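Local coordinates for surface-associated protein CshB (Streptococcus gordonii, PDB 6YZG) that is a cell-wall-anchored streptococcal adhesin, here its non-repetitive domain 2, and probably binds host fibronectin in bacterial attachment, at residues 203-207 with 208-212. Residues are numbered along the deposited sequence; the frame is centred on the assembly and turned at random.
Sequences KSVDW and YKYLS
Trp207 and Tyr210 both place CG anti to the carbonyl carbon, beside the backbone N (chi1 -60° and -86°), and the two side chains run abreast in the same direction. They meet as an edge-to-face pair: the indole sends CZ3 over one face of the phenol ring, 3.6 Å from Tyr210 CZ, with the planes inclined at 58°. Val205 CG1 completes the cluster, lying over the centre of the indole face and 3.4 Å from Tyr210 CE1. On the polar side, Asp206 OD1 points on toward the amide two residues ahead, in the manner of an Asx turn, and accepts a weak bond from Tyr208 N at 3.1 Å. The backbone O of Asp206 takes Lys209 N, the i to i+3 bond of a 3-10 turn. The next such bond, Tyr210 N to Trp207 O, is 3.0 Å long. Asp206 OD2 reaches Lys209 NZ through one water rather than directly, and it is also bonded to Thr60. Tyr210 OH is hydrogen-bonded to Asn120 OD1 of strand 119-131, and Trp207 NE1 bonds Asp202 O. Trp207 packs on Ile199 and Leu200 of helix 198-201, while Val205 and Lys209 touch helix 49-55, and the aromatic pair rests on Phe153 of strand 153-158.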
ATOM      1  N   LYS A 203      17.591  17.530  -1.731  1.00 11.83           N
ATOM      2  CA  LYS A 203      17.522  18.872  -1.144  1.00 12.74           C
ATOM      3  C   LYS A 203      17.371  19.953  -2.203  1.00 11.24           C
ATOM      4  O   LYS A 203      17.369  21.184  -1.838  1.00 13.63           O
ATOM      5  CB  LYS A 203      18.782  19.104  -0.282  1.00 12.52           C
ATOM      6  CG  LYS A 203      18.975  18.133   0.852  1.00 14.94           C
ATOM      7  CD  LYS A 203      17.867  18.077   1.793  1.00 18.07           C
ATOM      8  CE  LYS A 203      18.190  17.145   2.943  1.00 23.44           C
ATOM      9  NZ  LYS A 203      17.043  17.020   3.849  1.00 32.70           N
ATOM     10  N   SER A 204      17.204  19.601  -3.472  1.00 11.96           N
ATOM     11  CA  SER A 204      17.001  20.570  -4.561  1.00 13.44           C
ATOM     12  C   SER A 204      15.545  21.085  -4.581  1.00 12.09           C
ATOM     13  O   SER A 204      15.298  22.087  -5.267  1.00 14.10           O
ATOM     14  CB  SER A 204      17.328  19.960  -5.882  1.00 13.19           C
ATOM     15  OG  SER A 204      16.310  19.003  -6.298  1.00 13.77           O
ATOM     16  N   VAL A 205      14.645  20.466  -3.858  1.00 11.19           N
ATOM     17  CA  VAL A 205      13.204  20.811  -3.828  1.00 11.94           C
ATOM     18  C   VAL A 205      12.711  20.884  -2.386  1.00 11.15           C
ATOM     19  O   VAL A 205      13.175  20.079  -1.533  1.00 13.37           O
ATOM     20  CB  VAL A 205      12.453  19.755  -4.638  1.00 11.93           C
ATOM     21  CG1 VAL A 205      10.966  19.992  -4.490  1.00 12.45           C
ATOM     22  CG2 VAL A 205      12.884  19.684  -6.082  1.00 12.12           C
ATOM     23  N   ASP A 206      11.769  21.756  -2.109  1.00 11.19           N
ATOM     24  CA  ASP A 206      11.009  21.826  -0.860  1.00 12.04           C
ATOM     25  C   ASP A 206       9.762  20.932  -0.971  1.00 11.39           C
ATOM     26  O   ASP A 206       8.720  21.382  -1.488  1.00 11.74           O
ATOM     27  CB  ASP A 206      10.656  23.244  -0.460  1.00 13.72           C
ATOM     28  CG  ASP A 206       9.921  23.273   0.882  1.00 15.22           C
ATOM     29  OD1 ASP A 206       9.635  22.216   1.457  1.00 16.20           O
ATOM     30  OD2 ASP A 206       9.698  24.399   1.382  1.00 17.94           O
ATOM     31  N   TRP A 207       9.881  19.664  -0.627  1.00 11.87           N
ATOM     32  CA  TRP A 207       8.804  18.680  -0.851  1.00 11.42           C
ATOM     33  C   TRP A 207       7.607  19.067  -0.016  1.00 10.69           C
ATOM     34  O   TRP A 207       6.494  18.661  -0.359  1.00 11.34           O
ATOM     35  CB  TRP A 207       9.310  17.274  -0.499  1.00 11.71           C
ATOM     36  CG  TRP A 207      10.470  16.922  -1.358  1.00 10.31           C
ATOM     37  CD1 TRP A 207      11.789  16.927  -0.983  1.00 10.70           C
ATOM     38  CD2 TRP A 207      10.483  16.716  -2.787  1.00 10.55           C
ATOM     39  NE1 TRP A 207      12.560  16.655  -2.052  1.00 10.27           N
ATOM     40  CE2 TRP A 207      11.820  16.478  -3.201  1.00 10.83           C
ATOM     41  CE3 TRP A 207       9.486  16.635  -3.780  1.00 10.58           C
ATOM     42  CZ2 TRP A 207      12.212  16.207  -4.500  1.00 11.41           C
ATOM     43  CZ3 TRP A 207       9.865  16.363  -5.052  1.00 10.78           C
ATOM     44  CH2 TRP A 207      11.194  16.181  -5.444  1.00 11.39           C
ATOM     45  N   TYR A 208       7.763  19.768   1.106  1.00 11.80           N
ATOM     46  CA  TYR A 208       6.586  20.156   1.910  1.00 11.93           C
ATOM     47  C   TYR A 208       5.681  21.069   1.084  1.00 12.51           C
ATOM     48  O   TYR A 208       4.445  21.116   1.378  1.00 14.31           O
ATOM     49  CB  TYR A 208       6.995  20.855   3.207  1.00 14.59           C
ATOM     50  CG  TYR A 208       7.825  19.965   4.063  1.00 17.39           C
ATOM     51  CD1 TYR A 208       7.320  18.781   4.573  1.00 18.00           C
ATOM     52  CD2 TYR A 208       9.125  20.331   4.381  1.00 23.58           C
ATOM     53  CE1 TYR A 208       8.094  17.959   5.399  1.00 22.88           C
ATOM     54  CE2 TYR A 208       9.924  19.490   5.132  1.00 25.50           C
ATOM     55  CZ  TYR A 208       9.412  18.309   5.646  1.00 24.69           C
ATOM     56  OH  TYR A 208      10.244  17.514   6.409  1.00 28.07           O
ATOM     57  N   LYS A 209       6.220  21.770   0.110  1.00 11.07           N
ATOM     58  CA  LYS A 209       5.412  22.666  -0.758  1.00 11.69           C
ATOM     59  C   LYS A 209       4.933  21.899  -2.008  1.00 11.01           C
ATOM     60  O   LYS A 209       4.291  22.530  -2.853  1.00 11.08           O
ATOM     61  CB  LYS A 209       6.097  23.992  -1.068  1.00 13.70           C
ATOM     62  CG  LYS A 209       6.364  24.810   0.198  1.00 16.57           C
ATOM     63  CD  LYS A 209       5.103  24.991   1.038  1.00 18.27           C
ATOM     64  CE  LYS A 209       5.306  25.742   2.350  1.00 22.66           C
ATOM     65  NZ  LYS A 209       5.694  27.148   2.113  1.00 26.99           N
ATOM     66  N   TYR A 210       5.151  20.600  -2.144  1.00  9.36           N
ATOM     67  CA  TYR A 210       4.359  19.735  -3.071  1.00 10.59           C
ATOM     68  C   TYR A 210       3.026  19.414  -2.416  1.00 11.26           C
ATOM     69  O   TYR A 210       2.108  19.047  -3.140  1.00 11.68           O
ATOM     70  CB  TYR A 210       5.126  18.475  -3.446  1.00  9.75           C
ATOM     71  CG  TYR A 210       6.070  18.608  -4.611  1.00  8.73           C
ATOM     72  CD1 TYR A 210       6.978  19.648  -4.724  1.00  8.94           C
ATOM     73  CD2 TYR A 210       6.067  17.666  -5.622  1.00  8.91           C
ATOM     74  CE1 TYR A 210       7.822  19.733  -5.805  1.00  9.87           C
ATOM     75  CE2 TYR A 210       6.927  17.725  -6.701  1.00  9.53           C
ATOM     76  CZ  TYR A 210       7.798  18.773  -6.810  1.00  9.39           C
ATOM     77  OH  TYR A 210       8.719  18.856  -7.834  1.00  9.94           O
ATOM     78  N   LEU A 211       2.916  19.391  -1.093  1.00 11.12           N
ATOM     79  CA  LEU A 211       1.694  18.995  -0.408  1.00 11.55           C
ATOM     80  C   LEU A 211       0.604  20.004  -0.660  1.00 11.34           C
ATOM     81  O   LEU A 211       0.868  21.202  -0.865  1.00 12.09           O
ATOM     82  CB  LEU A 211       2.019  18.827   1.073  1.00 12.32           C
ATOM     83  CG  LEU A 211       3.073  17.781   1.409  1.00 12.43           C
ATOM     84  CD1 LEU A 211       3.203  17.641   2.919  1.00 13.53           C
ATOM     85  CD2 LEU A 211       2.824  16.493   0.689  1.00 14.49           C
ATOM     86  N   SER A 212      -0.633  19.535  -0.629  1.00 10.52           N
ATOM     87  CA  SER A 212      -1.780  20.449  -0.814  1.00 11.44           C
ATOM     88  C   SER A 212      -1.848  21.458   0.316  1.00 11.74           C
ATOM     89  O   SER A 212      -1.755  21.108   1.495  1.00 13.64           O
ATOM     90  CB  SER A 212      -3.068  19.686  -0.888  1.00 10.33           C
ATOM     91  OG  SER A 212      -4.121  20.601  -1.194  1.00 11.07           O
TER
HETATM   92  O   HOH W   1       8.545  26.953   1.600  1.00 26.74           O